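Local coordinates for DNA mismatch repair protein MutS (Thermus aquaticus, PDB 1EWQ) that binds mismatched DNA in mismatch repair, probably carrying out the recognition step, and has a weak ATPase activity, at residues C[114-118]-C[119-123]; C[168-172]-C[173-177]; C[178-182]-C[183-187]; C[350-353]-C[354-358]; C[500-503]-C[504-508]. One frame throughout, in Å; residues are numbered along the deposited sequence.

Overall arrangement
From the N terminus the five contacts follow in series, and each is local, linking residues mostly three to five apart, so none nest or cross. Contact 1 folds the end of strand 110-116, in MutS domain I, into the loop beyond it. Contact 2 ends helix 163-173 of domain II, and contact 3, adjoining it in sequence, starts helix 182-186 after strand 177-180. Contacts 1 and 2 touch: Glu177 OE1 meets Thr117 OG1 at 2.7 Å, a probable hydrogen bond tying the two domains. Contacts 4 and 5 lie within single helices of domain III, 346-366 and 479-511, their centres about 17 Å apart.

Contact 1: residues C[114-118]-C[119-123]; sequences QLLTP and GTLLQ
Thr117 and Thr120 meet through their hydroxyls at the tight end of this turn, OG1 to OG1 at 2.7 Å in a hydrogen bond whose direction is not settled. The backbone closes beneath them: Thr120 N donates to Thr117 O over 3.0 Å, nearly straight at 170°, and Pro118 and Gly119 at the corner have the backbone angles of a type I beta turn. Both hydroxyls sit between their own backbone N and carbonyl carbon (chi1 73° and 64°), the torsion that turns them to face each other. Thr117 OG1 and Gly119 N also bond Glu177 OE1. Leu121 packs under the same carbonyl, with CG 3.3 Å from Thr117 O and CD2 reaching Leu116 CB at 4.2 Å. With an alanine in place of Leu121, the Thr117 carbonyl would probably lose this apolar cover and a gap would open beside Leu116. Farther from the corner the two arms of the turn part, and a water bridges them. It lies 2.8 Å from Leu115 O and 2.8 Å from Thr120 OG1, with weaker links to Thr117 N and Thr120 O. Beyond it, Gln123 bends at chi2 and brings NE2 to 3.3 Å from Leu116 CD2, near the partly exposed Gln114. Strand 110-116 is an outermost strand of its sheet and pairs with strand 92-97. Leu116 and Leu121 rest on helix 78-87, at Phe78, Ala82 and Leu86, while Thr117 and Thr120 face Tyr227 and Thr231 of helix 215-232.

Contact 2: residues C[168-172]-C[173-177]; sequences DELFR and HRPAE
This is the C-terminal end of helix 163-173, the helical arm of a beta-alpha-beta crossover from strand 154-160 to the parallel strand 177-180 in the RNase H-like domain II. Arg174 leaves the helix with positive phi (41°). Arg174 N donates to Phe171 O at 3.0 Å and only weakly to Leu170 O, while His173 N reaches Leu170 O at 3.1 Å. The helix therefore tightens in its last turn. Pro175 comes next and has no N-H, which rules out the longer bond of a Schellman motif; its ring packs on the last turn, with Pro175 CG a tight 3.4 Å from Leu170 CD1. Arg174, bent at chi2 and chi3, doubles back over Phe171. Arg174 CD makes a CH-pi contact 4.2 Å from the centroid of the Phe171 ring, and Phe171 CD1 lies over the centre of the guanidinium face, the two planes only 27° apart. Leu170 CD1 meets the edge of that guanidinium. His173 is stacked on Phe147 and edge-to-face with Tyr133. His173 NE2 makes a weak 3.5 Å bond to Glu169 OE1, which Tyr244 OH also engages. The other carboxylate oxygen has a firmer partner: Arg172 NH1 lies 2.6 Å from Glu169 OE2 in a salt bridge, the oxygen 1° from the guanidinium plane.

Contact 3: residues C[178-182]-C[183-187]; sequences VLLAP and ELLEN
Leu180 and Leu185 meet across the first turn of helix 182-186, Leu185 CD2 lying 3.7 Å from Leu180 CB and equally close to its CD1. Ala181 between them is the N-cap, so the pair joins the residue before the cap to the fourth residue of the helix, the spacing of a hydrophobic staple. Leu184 crosses Leu180 at about a right angle, CD1 to CD2 at 4.2 Å, and touches Ala181 CB as well. The backbone fixes this packing. Ala181 O takes two donors: Leu185 N arrives nearly along the C=O axis at 3.1 Å, whereas Leu184 N comes from well above the carbonyl plane at 2.9 Å. Pro182 O then receives Glu186 N at 2.8 Å. Glu183, bent at chi2 (98°), runs beside Pro182 and sets its carboxylate against Ala181, OE1 to CB at 3.0 Å. That carboxylate is positioned from outside, by a salt bridge from OE1 to Arg219 and a hydrogen bond from OE2 to Thr139. Farther out, Leu180 and Leu184 pack on Phe190 of helix 188-197, and strand 134-139 lies beside Ala181 and Leu184. Alanine gives no side-chain cap; what is seen at the helix start is the Leu180-Leu185 contact and the bonds to Ala181 O and Pro182 O. Glu183, though paired with Arg219, would probably also suit the positive end of the helix.

Contact 4: residues C[350-353]-C[354-358]; sequences GALR and RSLQI
These are contacts within one helix, between residues three or four apart on helix 346-366 of MutS domain III. Backbone bonds mark the helix, among them Arg354 N to Gly350 O at 3.0 Å and Leu356 N to Leu352 O at 2.9 Å; the one from Gln357 N to Arg353 O is weak. Ser355 adds a side-chain bond: Ser355 OG donates to Ala351 O at 3.0 Å, while its own N reaches that oxygen from the opposite face of the carbonyl plane. The same hydroxyl also bonds Ala330 N, tying helix 346-366 to the link between helices 316-326 and 332-340. Leu352 CD1 rests 3.7 Å from Leu356 CG. Arg353 and Gln357 run side by side, Arg353 CG to Gln357 CD at 4.0 Å, with guanidinium and amide planes 23° apart. If Gln357 were a glycine, Arg353 would probably lose the neighbour along its aliphatic stem, and a gap would open towards Lys379 and Glu383 of helix 376-385. Arg353 NH1 bonds Val387 O just beyond that helix. The guanidinium of Arg354 lies back over Ala351, with Ala351 O above one face. The arrangement is that of i to i+4 helix packing, Leu356 and Gln357 both meeting helix 376-385.

Contact 5: residues C[500-503]-C[504-508]; sequences EEVF and LEVRE
Phe503 and Arg507 share one turn of helix 479-511, the long helix of MutS domain III that leads back from the strands of the clamp region, and their side chains cross obliquely. Backbone hydrogen bonds make the turn regular: Leu504 N reaches Glu500 O at 3.0 Å and 170°, and Arg507 N reaches Phe503 O at 2.8 Å. Apolar contacts occupy the next group. Val502 CG1 lies 4.0 Å from Val506 CG2, a pair of branched side chains one turn apart on a buried side of the helix. Val502 faces Ile400 and Tyr404, whereas Val506 turns to Leu382 and Ala385 of helix 376-385. At chi1 164° the Phe503 ring stands opposite its backbone nitrogen, directed outward beside Leu504 and Arg507, and Phe503 CD2 comes 3.9 Å from Leu504 CD2. The ring also packs on Pro346 and Leu349 of helix 346-366, joining the two helices. Between ring and guanidinium the meeting is looser: Phe503 CE2 sits over one face of the guanidinium, 4.0 Å from Arg507 NE, but the planes are 67° apart and do not stack. Bends at chi2 and chi3 of Arg507 carry the group there, and its NH2 bonds Ala344 O. Of the acidic side chains, Glu505 is the more exposed and Glu501 partly so. Glu501 OE1 and Glu505 OE2 stand 5.4 Å apart and would probably repel, but both form salt bridges to Arg498 NH2, which probably offsets this. Glu501 also uses its second oxygen, OE2, in a salt bridge to Arg497 NE.

Contact 1: residues C[114-118]-C[119-123]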
# COMPACT_ATOMS: atom_id res chain seq x y z
N GLN C 114 -28.89 -7.27 -1.96
CA GLN C 114 -27.87 -7.83 -1.10
C GLN C 114 -26.86 -6.79 -0.68
O GLN C 114 -26.70 -5.76 -1.33
CB GLN C 114 -27.14 -8.95 -1.83
CG GLN C 114 -26.68 -8.56 -3.21
CD GLN C 114 -25.66 -9.52 -3.78
OE1 GLN C 114 -25.32 -9.45 -4.97
NE2 GLN C 114 -25.17 -10.42 -2.94
N LEU C 115 -26.19 -7.07 0.42
CA LEU C 115 -25.17 -6.19 0.94
C LEU C 115 -23.84 -6.90 0.76
O LEU C 115 -23.78 -8.13 0.87
CB LEU C 115 -25.42 -5.92 2.43
CG LEU C 115 -26.80 -5.35 2.78
CD1 LEU C 115 -26.89 -5.13 4.28
CD2 LEU C 115 -27.02 -4.03 2.04
N LEU C 116 -22.79 -6.15 0.45
CA LEU C 116 -21.47 -6.75 0.29
C LEU C 116 -20.55 -6.18 1.34
O LEU C 116 -20.20 -5.00 1.29
CB LEU C 116 -20.90 -6.47 -1.10
CG LEU C 116 -21.67 -7.03 -2.31
CD1 LEU C 116 -20.86 -6.79 -3.57
CD2 LEU C 116 -21.92 -8.50 -2.13
N THR C 117 -20.19 -7.01 2.31
CA THR C 117 -19.30 -6.59 3.37
C THR C 117 -18.20 -7.64 3.44
O THR C 117 -18.44 -8.81 3.17
CB THR C 117 -20.05 -6.46 4.71
OG1 THR C 117 -20.36 -7.75 5.24
CG2 THR C 117 -21.35 -5.66 4.49
N PRO C 118 -16.99 -7.24 3.82
CA PRO C 118 -15.86 -8.16 3.91
C PRO C 118 -16.12 -9.53 4.52
O PRO C 118 -15.69 -10.54 3.98
CB PRO C 118 -14.80 -7.35 4.66
CG PRO C 118 -15.62 -6.41 5.49
CD PRO C 118 -16.71 -5.99 4.55
N GLY C 119 -16.85 -9.57 5.63
CA GLY C 119 -17.11 -10.85 6.28
C GLY C 119 -18.37 -11.62 5.89
O GLY C 119 -18.71 -12.59 6.55
N THR C 120 -19.05 -11.22 4.82
CA THR C 120 -20.27 -11.92 4.42
C THR C 120 -20.31 -12.17 2.92
O THR C 120 -21.38 -12.41 2.35
CB THR C 120 -21.53 -11.11 4.81
OG1 THR C 120 -21.54 -9.88 4.08
CG2 THR C 120 -21.53 -10.81 6.31
N LEU C 121 -19.16 -12.13 2.27
CA LEU C 121 -19.09 -12.32 0.83
C LEU C 121 -19.45 -13.73 0.37
O LEU C 121 -19.05 -14.73 0.98
CB LEU C 121 -17.68 -11.97 0.33
CG LEU C 121 -17.23 -10.54 0.66
CD1 LEU C 121 -15.77 -10.36 0.23
CD2 LEU C 121 -18.16 -9.52 -0.04
N LEU C 122 -20.22 -13.80 -0.71
CA LEU C 122 -20.63 -15.06 -1.30
C LEU C 122 -20.12 -15.21 -2.73
O LEU C 122 -20.21 -16.29 -3.30
CB LEU C 122 -22.16 -15.17 -1.28
CG LEU C 122 -22.68 -15.58 0.10
CD1 LEU C 122 -24.09 -15.08 0.31
CD2 LEU C 122 -22.58 -17.08 0.23
N GLN C 123 -19.60 -14.13 -3.30
CA GLN C 123 -19.08 -14.18 -4.66
C GLN C 123 -17.67 -14.78 -4.70
O GLN C 123 -16.75 -14.31 -4.03
CB GLN C 123 -19.06 -12.78 -5.27
CG GLN C 123 -20.43 -12.09 -5.41
CD GLN C 123 -20.96 -11.51 -4.10
OE1 GLN C 123 -20.24 -11.39 -3.11
NE2 GLN C 123 -22.23 -11.12 -4.10
O HOH W 1 -21.69 -9.96 1.24

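Contact 2: residues C[168-172]-C[173-177]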
# COMPACT_ATOMS: atom_id res chain seq x y z
N ASP C 168 -7.12 -13.92 22.00
CA ASP C 168 -6.35 -14.97 21.34
C ASP C 168 -7.22 -15.83 20.43
O ASP C 168 -6.80 -16.20 19.34
CB ASP C 168 -5.65 -15.88 22.35
CG ASP C 168 -4.40 -15.26 22.92
OD1 ASP C 168 -3.77 -14.43 22.24
OD2 ASP C 168 -4.04 -15.62 24.06
N GLU C 169 -8.43 -16.16 20.89
CA GLU C 169 -9.32 -16.98 20.09
C GLU C 169 -9.68 -16.24 18.82
O GLU C 169 -9.78 -16.83 17.75
CB GLU C 169 -10.61 -17.32 20.84
CG GLU C 169 -10.64 -18.69 21.47
CD GLU C 169 -10.25 -19.80 20.51
OE1 GLU C 169 -10.99 -20.10 19.55
OE2 GLU C 169 -9.18 -20.39 20.72
N LEU C 170 -9.88 -14.94 18.96
CA LEU C 170 -10.24 -14.09 17.82
C LEU C 170 -9.08 -14.04 16.83
O LEU C 170 -9.27 -14.24 15.63
CB LEU C 170 -10.61 -12.68 18.32
CG LEU C 170 -11.24 -11.64 17.38
CD1 LEU C 170 -10.31 -11.36 16.23
CD2 LEU C 170 -12.57 -12.14 16.86
N PHE C 171 -7.88 -13.80 17.33
CA PHE C 171 -6.72 -13.71 16.45
C PHE C 171 -6.43 -14.97 15.63
O PHE C 171 -6.16 -14.88 14.43
CB PHE C 171 -5.47 -13.36 17.24
CG PHE C 171 -4.28 -13.13 16.37
CD1 PHE C 171 -4.06 -11.88 15.80
CD2 PHE C 171 -3.40 -14.17 16.08
CE1 PHE C 171 -2.99 -11.67 14.95
CE2 PHE C 171 -2.33 -13.97 15.22
CZ PHE C 171 -2.12 -12.72 14.65
N ARG C 172 -6.46 -16.14 16.26
CA ARG C 172 -6.18 -17.36 15.51
C ARG C 172 -7.17 -17.57 14.35
O ARG C 172 -6.88 -18.32 13.43
CB ARG C 172 -6.17 -18.60 16.44
CG ARG C 172 -7.17 -18.55 17.59
CD ARG C 172 -7.44 -19.90 18.28
NE ARG C 172 -6.31 -20.84 18.34
CZ ARG C 172 -6.17 -21.77 19.29
NH1 ARG C 172 -7.07 -21.86 20.27
NH2 ARG C 172 -5.15 -22.62 19.27
N HIS C 173 -8.32 -16.90 14.39
CA HIS C 173 -9.29 -17.05 13.31
C HIS C 173 -9.18 -15.96 12.25
O HIS C 173 -9.72 -16.11 11.16
CB HIS C 173 -10.72 -17.05 13.86
CG HIS C 173 -11.07 -18.28 14.63
ND1 HIS C 173 -11.56 -19.42 14.03
CD2 HIS C 173 -10.95 -18.57 15.95
CE1 HIS C 173 -11.73 -20.36 14.95
NE2 HIS C 173 -11.37 -19.87 16.12
N ARG C 174 -8.46 -14.89 12.57
CA ARG C 174 -8.28 -13.78 11.65
C ARG C 174 -9.58 -13.45 10.91
O ARG C 174 -9.67 -13.57 9.68
CB ARG C 174 -7.15 -14.10 10.66
CG ARG C 174 -5.74 -14.10 11.30
CD ARG C 174 -5.35 -12.71 11.85
NE ARG C 174 -6.33 -12.22 12.81
CZ ARG C 174 -6.43 -10.96 13.24
NH1 ARG C 174 -5.60 -10.01 12.81
NH2 ARG C 174 -7.41 -10.64 14.08
N PRO C 175 -10.62 -13.02 11.65
CA PRO C 175 -11.92 -12.67 11.07
C PRO C 175 -11.74 -11.53 10.09
O PRO C 175 -10.80 -10.76 10.21
CB PRO C 175 -12.73 -12.25 12.28
CG PRO C 175 -11.69 -11.58 13.14
CD PRO C 175 -10.53 -12.56 13.05
N ALA C 176 -12.63 -11.43 9.11
CA ALA C 176 -12.54 -10.37 8.13
C ALA C 176 -13.42 -9.19 8.54
O ALA C 176 -13.25 -8.07 8.05
CB ALA C 176 -12.96 -10.90 6.75
N GLU C 177 -14.35 -9.47 9.45
CA GLU C 177 -15.29 -8.46 9.93
C GLU C 177 -15.76 -8.81 11.34
O GLU C 177 -16.12 -9.95 11.62
CB GLU C 177 -16.49 -8.40 8.99
CG GLU C 177 -17.23 -7.10 9.00
CD GLU C 177 -18.46 -7.14 8.13
OE1 GLU C 177 -18.52 -7.98 7.20
OE2 GLU C 177 -19.37 -6.33 8.37

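Contact 3: residues C[178-182]-C[183-187]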
# COMPACT_ATOMS: atom_id res chain seq x y z
N VAL C 178 -15.78 -7.82 12.22
CA VAL C 178 -16.18 -8.06 13.60
C VAL C 178 -17.41 -7.25 14.05
O VAL C 178 -17.52 -6.06 13.77
CB VAL C 178 -14.99 -7.77 14.55
CG1 VAL C 178 -15.43 -7.89 16.01
CG2 VAL C 178 -13.85 -8.74 14.27
N LEU C 179 -18.32 -7.92 14.74
CA LEU C 179 -19.53 -7.29 15.28
C LEU C 179 -19.38 -7.26 16.80
O LEU C 179 -19.31 -8.31 17.44
CB LEU C 179 -20.78 -8.10 14.93
CG LEU C 179 -21.01 -8.58 13.49
CD1 LEU C 179 -22.29 -9.39 13.45
CD2 LEU C 179 -21.09 -7.39 12.54
N LEU C 180 -19.34 -6.07 17.39
CA LEU C 180 -19.20 -5.94 18.84
C LEU C 180 -20.54 -5.64 19.50
O LEU C 180 -21.35 -4.88 18.97
CB LEU C 180 -18.19 -4.84 19.20
CG LEU C 180 -16.72 -4.99 18.75
CD1 LEU C 180 -15.99 -3.67 18.95
CD2 LEU C 180 -16.04 -6.11 19.54
N ALA C 181 -20.77 -6.25 20.66
CA ALA C 181 -21.99 -6.05 21.42
C ALA C 181 -22.13 -4.57 21.76
O ALA C 181 -21.13 -3.87 21.91
CB ALA C 181 -21.94 -6.87 22.71
N PRO C 182 -23.37 -4.07 21.89
CA PRO C 182 -23.60 -2.66 22.22
C PRO C 182 -22.76 -2.20 23.42
O PRO C 182 -22.15 -1.13 23.38
CB PRO C 182 -25.10 -2.63 22.51
CG PRO C 182 -25.64 -3.72 21.63
CD PRO C 182 -24.64 -4.82 21.85
N GLU C 183 -22.73 -3.02 24.46
CA GLU C 183 -21.97 -2.71 25.67
C GLU C 183 -20.49 -2.47 25.41
O GLU C 183 -19.87 -1.63 26.07
CB GLU C 183 -22.08 -3.85 26.70
CG GLU C 183 -23.32 -4.69 26.55
CD GLU C 183 -23.07 -5.97 25.79
OE1 GLU C 183 -23.92 -6.32 24.96
OE2 GLU C 183 -22.03 -6.63 26.03
N LEU C 184 -19.92 -3.20 24.46
CA LEU C 184 -18.50 -3.07 24.15
C LEU C 184 -18.26 -1.81 23.34
O LEU C 184 -17.23 -1.15 23.48
CB LEU C 184 -18.02 -4.31 23.38
CG LEU C 184 -18.23 -5.63 24.14
CD1 LEU C 184 -17.82 -6.81 23.27
CD2 LEU C 184 -17.44 -5.60 25.44
N LEU C 185 -19.22 -1.47 22.49
CA LEU C 185 -19.12 -0.25 21.70
C LEU C 185 -19.28 0.94 22.65
O LEU C 185 -18.66 1.98 22.46
CB LEU C 185 -20.19 -0.23 20.61
CG LEU C 185 -20.09 -1.35 19.55
CD1 LEU C 185 -21.29 -1.28 18.60
CD2 LEU C 185 -18.77 -1.20 18.79
N GLU C 186 -20.10 0.76 23.69
CA GLU C 186 -20.35 1.81 24.70
C GLU C 186 -19.08 2.02 25.54
O GLU C 186 -18.74 3.16 25.88
CB GLU C 186 -21.47 1.39 25.66
CG GLU C 186 -22.89 1.28 25.10
CD GLU C 186 -23.84 0.59 26.09
OE1 GLU C 186 -23.88 1.01 27.27
OE2 GLU C 186 -24.55 -0.36 25.69
N ASN C 187 -18.42 0.92 25.88
CA ASN C 187 -17.21 0.95 26.68
C ASN C 187 -16.06 1.54 25.88
O ASN C 187 -15.33 0.82 25.21
CB ASN C 187 -16.86 -0.47 27.13
CG ASN C 187 -15.74 -0.50 28.14
OD1 ASN C 187 -14.76 0.24 28.02
ND2 ASN C 187 -15.86 -1.37 29.14

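Contact 4: residues C[350-353]-C[354-358]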
# COMPACT_ATOMS: atom_id res chain seq x y z
N GLY C 350 -20.99 -25.72 -14.68
CA GLY C 350 -19.96 -26.26 -15.56
C GLY C 350 -18.87 -26.84 -14.68
O GLY C 350 -18.45 -27.99 -14.86
N ALA C 351 -18.42 -26.04 -13.72
CA ALA C 351 -17.38 -26.49 -12.79
C ALA C 351 -17.87 -27.72 -12.04
O ALA C 351 -17.11 -28.66 -11.80
CB ALA C 351 -17.03 -25.36 -11.82
N LEU C 352 -19.15 -27.73 -11.67
CA LEU C 352 -19.73 -28.86 -10.95
C LEU C 352 -19.62 -30.14 -11.79
O LEU C 352 -19.16 -31.16 -11.30
CB LEU C 352 -21.20 -28.59 -10.59
CG LEU C 352 -21.96 -29.76 -9.95
CD1 LEU C 352 -21.18 -30.32 -8.76
CD2 LEU C 352 -23.34 -29.31 -9.53
N ARG C 353 -20.05 -30.06 -13.04
CA ARG C 353 -19.98 -31.22 -13.94
C ARG C 353 -18.54 -31.70 -14.08
O ARG C 353 -18.28 -32.90 -14.03
CB ARG C 353 -20.53 -30.85 -15.33
CG ARG C 353 -20.38 -31.97 -16.36
CD ARG C 353 -20.77 -31.49 -17.74
NE ARG C 353 -19.90 -30.40 -18.17
CZ ARG C 353 -20.13 -29.64 -19.23
NH1 ARG C 353 -21.21 -29.84 -19.98
NH2 ARG C 353 -19.29 -28.67 -19.55
N ARG C 354 -17.61 -30.77 -14.28
CA ARG C 354 -16.21 -31.14 -14.42
C ARG C 354 -15.76 -31.93 -13.19
O ARG C 354 -15.12 -32.98 -13.30
CB ARG C 354 -15.32 -29.89 -14.58
CG ARG C 354 -13.83 -30.20 -14.39
CD ARG C 354 -12.89 -29.05 -14.76
NE ARG C 354 -13.15 -27.77 -14.08
CZ ARG C 354 -13.37 -27.62 -12.78
NH1 ARG C 354 -13.39 -28.68 -11.97
NH2 ARG C 354 -13.54 -26.41 -12.27
N SER C 355 -16.11 -31.42 -12.01
CA SER C 355 -15.75 -32.06 -10.75
C SER C 355 -16.39 -33.44 -10.59
O SER C 355 -15.76 -34.37 -10.09
CB SER C 355 -16.14 -31.17 -9.58
OG SER C 355 -15.47 -29.94 -9.64
N LEU C 356 -17.65 -33.56 -10.99
CA LEU C 356 -18.34 -34.83 -10.87
C LEU C 356 -17.80 -35.89 -11.83
O LEU C 356 -18.03 -37.08 -11.64
CB LEU C 356 -19.85 -34.64 -11.08
CG LEU C 356 -20.55 -33.76 -10.04
CD1 LEU C 356 -22.04 -33.77 -10.30
CD2 LEU C 356 -20.25 -34.26 -8.63
N GLN C 357 -17.09 -35.45 -12.87
CA GLN C 357 -16.50 -36.38 -13.83
C GLN C 357 -15.17 -36.88 -13.27
O GLN C 357 -14.67 -37.94 -13.66
CB GLN C 357 -16.28 -35.68 -15.18
CG GLN C 357 -17.57 -35.21 -15.84
CD GLN C 357 -17.36 -34.48 -17.16
OE1 GLN C 357 -16.58 -33.53 -17.24
NE2 GLN C 357 -18.07 -34.92 -18.19
N ILE C 358 -14.61 -36.12 -12.34
CA ILE C 358 -13.35 -36.47 -11.70
C ILE C 358 -13.62 -37.47 -10.58
O ILE C 358 -12.85 -38.41 -10.36
CB ILE C 358 -12.68 -35.22 -11.09
CG1 ILE C 358 -12.28 -34.25 -12.20
CG2 ILE C 358 -11.49 -35.62 -10.22
CD1 ILE C 358 -11.84 -32.90 -11.69

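Contact 5: residues C[500-503]-C[504-508]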
# COMPACT_ATOMS: atom_id res chain seq x y z
N GLU C 500 -33.68 -19.84 -19.93
CA GLU C 500 -33.44 -19.51 -18.54
C GLU C 500 -34.22 -20.50 -17.68
O GLU C 500 -33.75 -20.94 -16.63
CB GLU C 500 -33.89 -18.09 -18.21
CG GLU C 500 -33.43 -17.64 -16.82
CD GLU C 500 -33.93 -16.27 -16.43
OE1 GLU C 500 -35.08 -16.16 -15.96
OE2 GLU C 500 -33.17 -15.28 -16.59
N GLU C 501 -35.43 -20.86 -18.13
CA GLU C 501 -36.26 -21.81 -17.40
C GLU C 501 -35.53 -23.15 -17.30
O GLU C 501 -35.52 -23.78 -16.24
CB GLU C 501 -37.62 -22.02 -18.09
CG GLU C 501 -38.43 -20.75 -18.34
CD GLU C 501 -39.81 -21.03 -18.97
OE1 GLU C 501 -39.92 -21.92 -19.84
OE2 GLU C 501 -40.77 -20.33 -18.60
N VAL C 502 -34.92 -23.58 -18.39
CA VAL C 502 -34.20 -24.85 -18.40
C VAL C 502 -32.99 -24.78 -17.47
O VAL C 502 -32.70 -25.73 -16.75
CB VAL C 502 -33.75 -25.24 -19.82
CG1 VAL C 502 -32.92 -26.51 -19.77
CG2 VAL C 502 -34.97 -25.44 -20.71
N PHE C 503 -32.28 -23.65 -17.50
CA PHE C 503 -31.13 -23.49 -16.62
C PHE C 503 -31.57 -23.68 -15.18
O PHE C 503 -30.96 -24.44 -14.43
CB PHE C 503 -30.51 -22.09 -16.77
CG PHE C 503 -29.58 -21.73 -15.66
CD1 PHE C 503 -28.37 -22.40 -15.50
CD2 PHE C 503 -29.93 -20.76 -14.72
CE1 PHE C 503 -27.52 -22.11 -14.42
CE2 PHE C 503 -29.10 -20.46 -13.65
CZ PHE C 503 -27.89 -21.14 -13.50
N LEU C 504 -32.64 -22.98 -14.80
CA LEU C 504 -33.17 -23.08 -13.44
C LEU C 504 -33.59 -24.50 -13.07
O LEU C 504 -33.35 -24.95 -11.96
CB LEU C 504 -34.35 -22.12 -13.26
CG LEU C 504 -33.94 -20.64 -13.32
CD1 LEU C 504 -35.15 -19.73 -13.15
CD2 LEU C 504 -32.91 -20.38 -12.21
N GLU C 505 -34.21 -25.21 -14.02
CA GLU C 505 -34.65 -26.58 -13.77
C GLU C 505 -33.43 -27.46 -13.53
O GLU C 505 -33.40 -28.27 -12.60
CB GLU C 505 -35.47 -27.10 -14.97
CG GLU C 505 -36.73 -26.27 -15.28
CD GLU C 505 -37.46 -26.68 -16.57
OE1 GLU C 505 -36.91 -27.48 -17.36
OE2 GLU C 505 -38.60 -26.19 -16.79
N VAL C 506 -32.41 -27.31 -14.37
CA VAL C 506 -31.18 -28.08 -14.24
C VAL C 506 -30.47 -27.72 -12.92
O VAL C 506 -29.95 -28.59 -12.23
CB VAL C 506 -30.22 -27.81 -15.42
CG1 VAL C 506 -28.94 -28.62 -15.27
CG2 VAL C 506 -30.92 -28.18 -16.73
N ARG C 507 -30.48 -26.44 -12.59
CA ARG C 507 -29.85 -25.97 -11.36
C ARG C 507 -30.52 -26.63 -10.16
O ARG C 507 -29.85 -27.08 -9.23
CB ARG C 507 -29.98 -24.45 -11.26
CG ARG C 507 -29.39 -23.86 -9.98
CD ARG C 507 -30.24 -22.69 -9.54
NE ARG C 507 -29.61 -21.40 -9.77
CZ ARG C 507 -30.23 -20.24 -9.60
NH1 ARG C 507 -31.50 -20.20 -9.21
NH2 ARG C 507 -29.57 -19.10 -9.81
N GLU C 508 -31.85 -26.68 -10.19
CA GLU C 508 -32.62 -27.30 -9.11
C GLU C 508 -32.24 -28.77 -8.97
O GLU C 508 -32.20 -29.30 -7.87
CB GLU C 508 -34.12 -27.15 -9.39
CG GLU C 508 -35.02 -27.70 -8.30
CD GLU C 508 -34.84 -26.99 -6.98
OE1 GLU C 508 -34.73 -25.74 -6.97
OE2 GLU C 508 -34.80 -27.68 -5.94